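Local structure of transcriptional regulator (LacI family) (Clostridium acetobutylicum ATCC 824, 3G85) at residues Y127-E136 against G157-A168; N111-F122 against N144-K155. The protein probably acts as a LacI-family transcription factor that binds cis-regulatory DNA, the periplasmic-binding-protein-like part being the portion crystallised. All coordinates share one frame; numbering follows the deposited sequence.

Interaction 1 of 2, residues Y127-E136 against G157-A168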
loop_
_atom_site.group_PDB
_atom_site.type_symbol
_atom_site.label_atom_id
_atom_site.label_comp_id
_atom_site.label_asym_id
_atom_site.label_seq_id
_atom_site.Cartn_x
_atom_site.Cartn_y
_atom_site.Cartn_z
ATOM N N TYR A 127 10.526 -16.371 17.028
ATOM C CA TYR A 127 11.531 -15.322 17.116
ATOM C C TYR A 127 11.300 -14.515 18.373
ATOM O O TYR A 127 10.157 -14.286 18.767
ATOM C CB TYR A 127 11.482 -14.398 15.891
ATOM C CG TYR A 127 12.075 -15.020 14.669
ATOM C CD1 TYR A 127 13.449 -15.125 14.529
ATOM C CD2 TYR A 127 11.261 -15.500 13.643
ATOM C CE1 TYR A 127 14.002 -15.695 13.408
ATOM C CE2 TYR A 127 11.802 -16.074 12.514
ATOM C CZ TYR A 127 13.176 -16.172 12.408
ATOM O OH TYR A 127 13.739 -16.730 11.305
ATOM N N LYS A 128 12.381 -14.070 18.996
ATOM C CA LYS A 128 12.271 -13.384 20.266
ATOM C C LYS A 128 12.421 -11.877 20.174
ATOM O O LYS A 128 12.052 -11.154 21.098
ATOM C CB LYS A 128 13.232 -14.019 21.303
ATOM C CG LYS A 128 12.744 -15.407 21.765
ATOM C CD LYS A 128 11.543 -15.277 22.708
ATOM C CE LYS A 128 10.694 -16.579 22.810
ATOM N NZ LYS A 128 9.293 -16.447 22.250
ATOM N N SER A 129 12.946 -11.387 19.051
ATOM C CA SER A 129 12.900 -9.945 18.779
ATOM C C SER A 129 12.899 -9.669 17.270
ATOM O O SER A 129 13.125 -10.554 16.473
ATOM C CB SER A 129 14.059 -9.211 19.444
ATOM O OG SER A 129 15.265 -9.678 18.899
ATOM N N ALA A 130 12.606 -8.425 16.907
ATOM C CA ALA A 130 12.528 -8.054 15.496
ATOM C C ALA A 130 12.974 -6.622 15.334
ATOM O O ALA A 130 12.911 -5.826 16.289
ATOM C CB ALA A 130 11.100 -8.255 14.957
ATOM N N ALA A 131 13.423 -6.299 14.120
ATOM C CA ALA A 131 13.663 -4.922 13.722
ATOM C C ALA A 131 12.651 -4.552 12.618
ATOM O O ALA A 131 11.995 -5.439 12.063
ATOM C CB ALA A 131 15.083 -4.740 13.209
ATOM N N ALA A 132 12.512 -3.253 12.360
ATOM C CA ALA A 132 11.586 -2.765 11.330
ATOM C C ALA A 132 12.240 -1.616 10.584
ATOM O O ALA A 132 12.802 -0.692 11.196
ATOM C CB ALA A 132 10.250 -2.324 11.954
ATOM N N ILE A 133 12.230 -1.699 9.261
ATOM C CA ILE A 133 12.692 -0.608 8.440
ATOM C C ILE A 133 11.460 -0.024 7.782
ATOM O O ILE A 133 10.755 -0.725 7.028
ATOM C CB ILE A 133 13.694 -1.087 7.389
ATOM C CG1 ILE A 133 14.965 -1.653 8.079
ATOM C CG2 ILE A 133 14.055 0.042 6.436
ATOM C CD1 ILE A 133 15.920 -2.287 7.080
ATOM N N LEU A 134 11.211 1.248 8.086
ATOM C CA LEU A 134 9.973 1.916 7.737
ATOM C C LEU A 134 10.202 3.178 6.966
ATOM O O LEU A 134 10.859 4.122 7.452
ATOM C CB LEU A 134 9.192 2.264 9.007
ATOM C CG LEU A 134 8.862 1.093 9.947
ATOM C CD1 LEU A 134 8.249 1.631 11.257
ATOM C CD2 LEU A 134 7.941 0.031 9.321
ATOM N N THR A 135 9.612 3.227 5.784
ATOM C CA THR A 135 9.448 4.477 5.095
ATOM C C THR A 135 8.278 5.285 5.715
ATOM O O THR A 135 7.311 4.707 6.237
ATOM C CB THR A 135 9.260 4.236 3.612
ATOM O OG1 THR A 135 9.330 5.492 2.922
ATOM C CG2 THR A 135 7.903 3.504 3.319
ATOM N N GLU A 136 8.385 6.613 5.698
ATOM C CA GLU A 136 7.396 7.462 6.397
ATOM C C GLU A 136 5.959 7.217 5.902
ATOM O O GLU A 136 5.732 7.007 4.705
ATOM C CB GLU A 136 7.759 8.948 6.246
ATOM C CG GLU A 136 7.561 9.469 4.814
ATOM C CD GLU A 136 7.823 10.972 4.684
ATOM O OE1 GLU A 136 7.513 11.736 5.645
ATOM O OE2 GLU A 136 8.333 11.366 3.612
ATOM N N GLY A 157 5.219 -11.609 22.622
ATOM C CA GLY A 157 6.538 -11.754 23.234
ATOM C C GLY A 157 7.700 -11.547 22.285
ATOM O O GLY A 157 8.786 -12.119 22.479
ATOM N N ILE A 158 7.483 -10.747 21.242
ATOM C CA ILE A 158 8.570 -10.357 20.334
ATOM C C ILE A 158 8.982 -8.929 20.679
ATOM O O ILE A 158 8.174 -7.993 20.540
ATOM C CB ILE A 158 8.144 -10.462 18.843
ATOM C CG1 ILE A 158 7.684 -11.892 18.507
ATOM C CG2 ILE A 158 9.286 -10.009 17.929
ATOM C CD1 ILE A 158 7.036 -12.046 17.113
ATOM N N LYS A 159 10.216 -8.754 21.160
ATOM C CA LYS A 159 10.700 -7.418 21.539
ATOM C C LYS A 159 11.002 -6.593 20.286
ATOM O O LYS A 159 11.650 -7.081 19.389
ATOM C CB LYS A 159 11.973 -7.512 22.405
ATOM C CG LYS A 159 12.457 -6.152 22.953
ATOM C CD LYS A 159 13.811 -6.242 23.710
ATOM C CE LYS A 159 14.260 -4.841 24.208
ATOM N NZ LYS A 159 15.730 -4.763 24.596
ATOM N N ILE A 160 10.514 -5.361 20.225
ATOM C CA ILE A 160 10.993 -4.416 19.227
ATOM C C ILE A 160 11.500 -3.185 19.931
ATOM O O ILE A 160 10.722 -2.263 20.217
ATOM C CB ILE A 160 9.927 -3.916 18.193
ATOM C CG1 ILE A 160 8.885 -4.978 17.860
ATOM C CG2 ILE A 160 10.621 -3.354 16.930
ATOM C CD1 ILE A 160 9.450 -6.076 17.019
ATOM N N SER A 161 12.808 -3.161 20.159
ATOM C CA SER A 161 13.493 -1.992 20.703
ATOM C C SER A 161 13.331 -0.808 19.756
ATOM O O SER A 161 13.418 -0.962 18.533
ATOM C CB SER A 161 14.968 -2.322 20.924
ATOM O OG SER A 161 15.099 -3.621 21.515
ATOM N N GLU A 162 13.083 0.373 20.333
ATOM C CA GLU A 162 12.785 1.598 19.571
ATOM C C GLU A 162 13.908 1.978 18.624
ATOM O O GLU A 162 13.682 2.572 17.574
ATOM C CB GLU A 162 12.536 2.750 20.535
ATOM C CG GLU A 162 11.856 3.952 19.910
ATOM C CD GLU A 162 11.704 5.087 20.906
ATOM O OE1 GLU A 162 11.822 4.821 22.140
ATOM O OE2 GLU A 162 11.483 6.237 20.455
ATOM N N ASN A 163 15.131 1.630 19.000
ATOM C CA ASN A 163 16.257 1.927 18.152
ATOM C C ASN A 163 16.405 0.898 17.042
ATOM O O ASN A 163 17.264 1.036 16.166
ATOM C CB ASN A 163 17.545 2.001 18.965
ATOM C CG ASN A 163 17.977 0.650 19.450
ATOM O OD1 ASN A 163 17.219 -0.040 20.129
ATOM N ND2 ASN A 163 19.191 0.253 19.097
ATOM N N HIS A 164 15.575 -0.141 17.063
ATOM C CA HIS A 164 15.574 -1.093 15.939
ATOM C C HIS A 164 14.480 -0.829 14.948
ATOM O O HIS A 164 14.154 -1.689 14.170
ATOM C CB HIS A 164 15.502 -2.539 16.409
ATOM C CG HIS A 164 16.717 -2.974 17.154
ATOM N ND1 HIS A 164 16.771 -4.157 17.859
ATOM C CD2 HIS A 164 17.924 -2.378 17.309
ATOM C CE1 HIS A 164 17.968 -4.278 18.409
ATOM N NE2 HIS A 164 18.685 -3.212 18.090
ATOM N N ILE A 165 13.894 0.355 15.034
ATOM C CA ILE A 165 13.037 0.887 14.012
ATOM C C ILE A 165 13.880 1.940 13.289
ATOM O O ILE A 165 14.377 2.902 13.901
ATOM C CB ILE A 165 11.745 1.472 14.623
ATOM C CG1 ILE A 165 10.918 0.348 15.267
ATOM C CG2 ILE A 165 10.933 2.149 13.560
ATOM C CD1 ILE A 165 9.932 0.824 16.302
ATOM N N ILE A 166 14.096 1.713 11.996
ATOM C CA ILE A 166 15.022 2.521 11.209
ATOM C C ILE A 166 14.230 3.165 10.077
ATOM O O ILE A 166 13.570 2.444 9.300
ATOM C CB ILE A 166 16.152 1.624 10.614
ATOM C CG1 ILE A 166 16.912 0.903 11.739
ATOM C CG2 ILE A 166 17.089 2.404 9.724
ATOM C CD1 ILE A 166 17.878 -0.171 11.260
ATOM N N ALA A 167 14.274 4.495 10.002
ATOM C CA ALA A 167 13.635 5.226 8.912
ATOM C C ALA A 167 14.371 4.915 7.612
ATOM O O ALA A 167 15.604 4.711 7.617
ATOM C CB ALA A 167 13.625 6.736 9.177
ATOM N N ALA A 168 13.626 4.879 6.506
ATOM C CA ALA A 168 14.227 4.707 5.179
ATOM C C ALA A 168 13.433 5.420 4.100
ATOM O O ALA A 168 12.208 5.597 4.217
ATOM C CB ALA A 168 14.318 3.210 4.836
HETATM O O HOH W 1 11.795 -11.938 23.697
HETATM O O HOH W 2 8.851 -14.383 24.043
HETATM O O HOH W 3 14.351 -5.290 18.728
HETATM O O HOH W 4 10.542 7.803 4.237
#

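Interaction 2 of 2, residues N111-F122 against N144-K155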
loop_
_atom_site.group_PDB
_atom_site.type_symbol
_atom_site.label_atom_id
_atom_site.label_comp_id
_atom_site.label_asym_id
_atom_site.label_seq_id
_atom_site.Cartn_x
_atom_site.Cartn_y
_atom_site.Cartn_z
ATOM N N ASN A 111 -5.507 -2.899 6.965
ATOM C CA ASN A 111 -4.113 -2.508 7.151
ATOM C C ASN A 111 -3.544 -3.068 8.437
ATOM O O ASN A 111 -2.513 -3.678 8.422
ATOM C CB ASN A 111 -4.022 -0.979 7.110
ATOM C CG ASN A 111 -4.351 -0.439 5.736
ATOM O OD1 ASN A 111 -3.589 -0.645 4.795
ATOM N ND2 ASN A 111 -5.516 0.214 5.601
ATOM N N TYR A 112 -4.245 -2.846 9.548
ATOM C CA TYR A 112 -3.815 -3.411 10.815
ATOM C C TYR A 112 -3.600 -4.927 10.710
ATOM O O TYR A 112 -2.571 -5.434 11.142
ATOM C CB TYR A 112 -4.812 -3.037 11.906
ATOM C CG TYR A 112 -4.344 -3.423 13.300
ATOM C CD1 TYR A 112 -3.717 -2.487 14.124
ATOM C CD2 TYR A 112 -4.518 -4.732 13.779
ATOM C CE1 TYR A 112 -3.276 -2.844 15.407
ATOM C CE2 TYR A 112 -4.101 -5.079 15.055
ATOM C CZ TYR A 112 -3.480 -4.130 15.857
ATOM O OH TYR A 112 -3.057 -4.492 17.136
ATOM N N LYS A 113 -4.555 -5.662 10.145
ATOM C CA LYS A 113 -4.399 -7.107 10.005
ATOM C C LYS A 113 -3.223 -7.524 9.125
ATOM O O LYS A 113 -2.676 -8.593 9.328
ATOM C CB LYS A 113 -5.663 -7.827 9.515
ATOM C CG LYS A 113 -6.799 -7.875 10.548
ATOM C CD LYS A 113 -7.935 -8.733 9.997
ATOM C CE LYS A 113 -9.044 -8.923 11.046
ATOM N NZ LYS A 113 -9.745 -7.620 11.287
HETATM N N MSE A 114 -2.857 -6.721 8.124
HETATM C CA MSE A 114 -1.634 -7.027 7.370
HETATM C C MSE A 114 -0.376 -7.035 8.245
HETATM O O MSE A 114 0.432 -7.971 8.171
HETATM C CB MSE A 114 -1.449 -6.025 6.224
HETATM C CG MSE A 114 -2.544 -6.175 5.143
HETATM SE SE MSE A 114 -2.236 -4.890 3.716
HETATM C CE MSE A 114 -0.697 -5.740 2.853
ATOM N N GLY A 115 -0.195 -5.978 9.041
ATOM C CA GLY A 115 0.929 -5.932 10.001
ATOM C C GLY A 115 0.870 -7.109 10.958
ATOM O O GLY A 115 1.879 -7.768 11.268
ATOM N N GLU A 116 -0.333 -7.365 11.452
ATOM C CA GLU A 116 -0.557 -8.513 12.319
ATOM C C GLU A 116 -0.113 -9.843 11.698
ATOM O O GLU A 116 0.558 -10.633 12.359
ATOM C CB GLU A 116 -2.027 -8.547 12.722
ATOM C CG GLU A 116 -2.431 -9.664 13.679
ATOM C CD GLU A 116 -3.908 -9.548 14.042
ATOM O OE1 GLU A 116 -4.760 -9.611 13.128
ATOM O OE2 GLU A 116 -4.209 -9.371 15.240
ATOM N N LYS A 117 -0.480 -10.122 10.442
ATOM C CA LYS A 117 -0.007 -11.344 9.795
ATOM C C LYS A 117 1.517 -11.436 9.732
ATOM O O LYS A 117 2.054 -12.533 9.850
ATOM C CB LYS A 117 -0.550 -11.488 8.359
ATOM C CG LYS A 117 -2.057 -11.588 8.225
ATOM C CD LYS A 117 -2.456 -11.914 6.765
ATOM C CE LYS A 117 -3.952 -11.610 6.586
ATOM N NZ LYS A 117 -4.442 -11.936 5.219
ATOM N N ALA A 118 2.204 -10.314 9.468
ATOM C CA ALA A 118 3.676 -10.332 9.413
ATOM C C ALA A 118 4.223 -10.716 10.795
ATOM O O ALA A 118 5.074 -11.602 10.909
ATOM C CB ALA A 118 4.215 -8.990 8.967
ATOM N N SER A 119 3.687 -10.088 11.834
ATOM C CA SER A 119 4.072 -10.425 13.208
ATOM C C SER A 119 3.815 -11.875 13.594
ATOM O O SER A 119 4.698 -12.536 14.162
ATOM C CB SER A 119 3.386 -9.512 14.207
ATOM O OG SER A 119 3.860 -9.854 15.506
ATOM N N LEU A 120 2.616 -12.374 13.286
ATOM C CA LEU A 120 2.263 -13.761 13.617
ATOM C C LEU A 120 3.120 -14.790 12.896
ATOM O O LEU A 120 3.322 -15.892 13.406
ATOM C CB LEU A 120 0.752 -14.020 13.418
ATOM C CG LEU A 120 -0.149 -13.214 14.378
ATOM C CD1 LEU A 120 -1.641 -13.331 14.040
ATOM C CD2 LEU A 120 0.107 -13.541 15.870
ATOM N N LEU A 121 3.636 -14.455 11.712
ATOM C CA LEU A 121 4.553 -15.365 11.027
ATOM C C LEU A 121 5.831 -15.509 11.870
ATOM O O LEU A 121 6.367 -16.619 12.042
ATOM C CB LEU A 121 4.892 -14.847 9.607
ATOM C CG LEU A 121 5.795 -15.729 8.720
ATOM C CD1 LEU A 121 5.638 -15.459 7.264
ATOM C CD2 LEU A 121 7.268 -15.605 9.076
ATOM N N PHE A 122 6.334 -14.383 12.369
ATOM C CA PHE A 122 7.510 -14.392 13.251
ATOM C C PHE A 122 7.194 -15.107 14.583
ATOM O O PHE A 122 8.023 -15.883 15.081
ATOM C CB PHE A 122 7.994 -12.962 13.536
ATOM C CG PHE A 122 8.595 -12.257 12.313
ATOM C CD1 PHE A 122 9.344 -12.974 11.382
ATOM C CD2 PHE A 122 8.419 -10.883 12.121
ATOM C CE1 PHE A 122 9.907 -12.333 10.256
ATOM C CE2 PHE A 122 9.007 -10.236 11.019
ATOM C CZ PHE A 122 9.757 -10.976 10.095
ATOM N N ASN A 144 -1.332 2.318 10.351
ATOM C CA ASN A 144 -2.013 1.129 10.855
ATOM C C ASN A 144 -1.316 -0.161 10.541
ATOM O O ASN A 144 -1.365 -1.070 11.348
ATOM C CB ASN A 144 -3.473 1.099 10.401
ATOM C CG ASN A 144 -4.285 2.136 11.107
ATOM O OD1 ASN A 144 -3.892 2.610 12.172
ATOM N ND2 ASN A 144 -5.403 2.539 10.506
ATOM N N ARG A 145 -0.672 -0.270 9.367
ATOM C CA ARG A 145 0.094 -1.491 9.074
ATOM C C ARG A 145 1.236 -1.640 10.078
ATOM O O ARG A 145 1.536 -2.748 10.572
ATOM C CB ARG A 145 0.636 -1.502 7.619
ATOM C CG ARG A 145 -0.440 -1.813 6.600
ATOM C CD ARG A 145 0.084 -2.075 5.177
ATOM N NE ARG A 145 0.739 -0.975 4.465
ATOM C CZ ARG A 145 0.139 -0.058 3.695
ATOM N NH1 ARG A 145 -1.173 -0.032 3.549
ATOM N NH2 ARG A 145 0.872 0.852 3.070
ATOM N N ASN A 146 1.887 -0.520 10.376
ATOM C CA ASN A 146 2.987 -0.555 11.345
ATOM C C ASN A 146 2.510 -0.922 12.743
ATOM O O ASN A 146 3.131 -1.764 13.415
ATOM C CB ASN A 146 3.707 0.781 11.389
ATOM C CG ASN A 146 4.382 1.115 10.076
ATOM O OD1 ASN A 146 4.670 0.237 9.272
ATOM N ND2 ASN A 146 4.632 2.409 9.854
ATOM N N LYS A 147 1.417 -0.290 13.149
ATOM C CA LYS A 147 0.790 -0.526 14.450
ATOM C C LYS A 147 0.380 -1.981 14.569
ATOM O O LYS A 147 0.618 -2.610 15.606
ATOM C CB LYS A 147 -0.438 0.367 14.654
ATOM C CG LYS A 147 -0.154 1.880 14.674
ATOM C CD LYS A 147 -1.431 2.644 15.056
ATOM C CE LYS A 147 -1.138 4.110 15.339
ATOM N NZ LYS A 147 -2.288 4.884 14.772
ATOM N N GLY A 148 -0.194 -2.534 13.496
ATOM C CA GLY A 148 -0.552 -3.954 13.476
ATOM C C GLY A 148 0.652 -4.856 13.753
ATOM O O GLY A 148 0.542 -5.826 14.521
ATOM N N PHE A 149 1.790 -4.550 13.137
ATOM C CA PHE A 149 3.008 -5.324 13.355
ATOM C C PHE A 149 3.539 -5.157 14.795
ATOM O O PHE A 149 3.788 -6.139 15.486
ATOM C CB PHE A 149 4.125 -4.950 12.353
ATOM C CG PHE A 149 5.375 -5.771 12.523
ATOM C CD1 PHE A 149 5.403 -7.083 12.079
ATOM C CD2 PHE A 149 6.518 -5.242 13.160
ATOM C CE1 PHE A 149 6.541 -7.873 12.216
ATOM C CE2 PHE A 149 7.675 -6.037 13.345
ATOM C CZ PHE A 149 7.689 -7.355 12.894
ATOM N N ILE A 150 3.714 -3.908 15.205
ATOM C CA ILE A 150 4.331 -3.551 16.484
ATOM C C ILE A 150 3.509 -4.068 17.681
ATOM O O ILE A 150 4.049 -4.749 18.556
ATOM C CB ILE A 150 4.545 -2.006 16.573
ATOM C CG1 ILE A 150 5.526 -1.519 15.499
ATOM C CG2 ILE A 150 5.023 -1.565 17.962
ATOM C CD1 ILE A 150 6.746 -2.367 15.398
ATOM N N GLU A 151 2.218 -3.746 17.692
ATOM C CA GLU A 151 1.293 -4.202 18.736
ATOM C C GLU A 151 1.181 -5.718 18.809
ATOM O O GLU A 151 1.094 -6.288 19.901
ATOM C CB GLU A 151 -0.088 -3.565 18.577
ATOM C CG GLU A 151 -0.082 -2.036 18.846
ATOM C CD GLU A 151 -1.420 -1.323 18.633
ATOM O OE1 GLU A 151 -2.493 -1.970 18.562
ATOM O OE2 GLU A 151 -1.389 -0.063 18.557
ATOM N N THR A 152 1.174 -6.377 17.648
ATOM C CA THR A 152 1.093 -7.818 17.610
ATOM C C THR A 152 2.381 -8.430 18.130
ATOM O O THR A 152 2.361 -9.494 18.770
ATOM C CB THR A 152 0.706 -8.340 16.193
ATOM O OG1 THR A 152 -0.541 -7.728 15.786
ATOM C CG2 THR A 152 0.570 -9.854 16.181
ATOM N N CYS A 153 3.504 -7.771 17.869
ATOM C CA CYS A 153 4.768 -8.274 18.392
ATOM C C CYS A 153 4.738 -8.220 19.920
ATOM O O CYS A 153 5.086 -9.203 20.566
ATOM C CB CYS A 153 5.953 -7.482 17.862
ATOM S SG CYS A 153 6.418 -7.970 16.191
ATOM N N HIS A 154 4.337 -7.074 20.469
ATOM C CA HIS A 154 4.209 -6.898 21.932
ATOM C C HIS A 154 3.297 -7.970 22.557
ATOM O O HIS A 154 3.629 -8.519 23.606
ATOM C CB HIS A 154 3.679 -5.508 22.279
ATOM C CG HIS A 154 4.577 -4.376 21.846
ATOM N ND1 HIS A 154 4.151 -3.061 21.813
ATOM C CD2 HIS A 154 5.868 -4.364 21.422
ATOM C CE1 HIS A 154 5.146 -2.288 21.403
ATOM N NE2 HIS A 154 6.194 -3.057 21.149
ATOM N N LYS A 155 2.159 -8.265 21.917
ATOM C CA LYS A 155 1.235 -9.294 22.397
ATOM C C LYS A 155 1.809 -10.691 22.369
ATOM O O LYS A 155 1.373 -11.553 23.139
ATOM C CB LYS A 155 -0.069 -9.252 21.617
ATOM C CG LYS A 155 -0.827 -8.010 21.946
ATOM C CD LYS A 155 -2.050 -7.796 21.109
ATOM C CE LYS A 155 -2.558 -6.400 21.419
ATOM N NZ LYS A 155 -3.985 -6.200 21.046
HETATM O O HOH W 5 -6.673 0.942 8.338
HETATM O O HOH W 6 -2.768 -8.387 17.176
#

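Interaction 1 of 2, residues Y127-E136 against G157-A168
L134 and I165 meet on one face of the sheet, where CD1 of L134 reaches CG2 of I165 at 3.6 Å and the two side chains pass at a slant. The CG2 branch of I165 lies anti to its backbone N, and CG1 (chi1 -65°) turns beside that N, 4.3 Å from CB of A132. On the other face I133 sets its CG2 against CB of A168, also at 3.6 Å, while its CG1 runs near CB of I166. Between these two sets of side chains the backbones of 131-134 and 165-167 pair in parallel: A132 gives its N-H to O of H164 and takes that of I166 N on its own O (2.8 Å), and L134 N and O likewise serve I166 O and A168 N. A single bridge of S129 with K159 prolongs the pairing toward the N-terminal side, K159 N bonding to K128 O and A130 N to K159 O. Here both I160 CD1, tight at 3.4 Å from A130 CB, and I158 CG2 press on the A130 methyl from the same side. The H164 ring has A130 O near its plane at the edge and S161 CB over one face; one water binds A130 O, S161 N and H164 ND1. The two strands belong to the right-handed beta-alpha-beta unit built with helix 140-155, and strand 165-167 is the outermost on its side of the sheet. Small and branched apolar side chains thus pack both faces while main-chain amides and carbonyls satisfy one another, and waters take up polar atoms where the strand pairing stops.

Interaction 2 of 2, residues N111-F122 against N144-K155
The Y112 ring lies flat on G148, whose CA stands over the ring centre, 3.5 Å from the centroid, in a CH-pi contact. At the ring edge, near its plane, Y112 OH donates to OE1 of E151 at 3.0 Å, meeting it on the anti side and out of the carboxylate plane. The F149 ring has SG of C153 over one face, offset toward the rim, and G115 O, S119 N and F122 CD2 about its edge; it also stacks with F193 of strand 191-194. F122 meets it rim to rim, the planes at 83° and CE1 of F149 3.5 Å from CD2 of F122. Y112 and F149 are knobs: Y112 enters a hole formed by N144, G148, E151 and T152, and F149 one formed by G115, A118, S119 and F122. T152 is a third, among Y112, E116, S119 and L120. G115 and G148, each facing the other helix without a side chain, let the axes of the segments come within 6.3 Å at a crossing angle of -39°, close enough for CA-H...O contacts such as G115 CA to R145 O. In this periplasmic-binding-protein-like fold the pair covers one face of the sheet containing strands 191-194 and 219-224. T152, with OG1 beside its backbone N, gives a hydrogen bond to G148 O and shares a water with E116 OE2; its CG2 presses on S119 CB at 3.5 Å. At the N-terminal end of 111-122, R145 NH1 makes a bent bond to N111 OD1 at 2.8 Å, tilted out of the amide carbonyl plane, while R145 NH2 also bonds a glycerol, probably from the crystallisation liquor.

In the fold
From the N terminus, the chain runs through helix 111-124, strand 131-134, helix 140-155 and strand 165-167 in turn. Interaction 2 closes the loop from the first helix to the second, and interaction 1 the loop from the first strand to the second; because their segments alternate, the two loops cross. The four consecutive elements alternate helix and strand: interaction 1 ties the sheet's outermost strand 165-167 to its neighbour, and interaction 2 ties together the helices on one side of that sheet. They also touch directly, through probable backbone hydrogen bonds from Y127 N to F122 O and I158 N to C153 O, and through packing of I160 on C153.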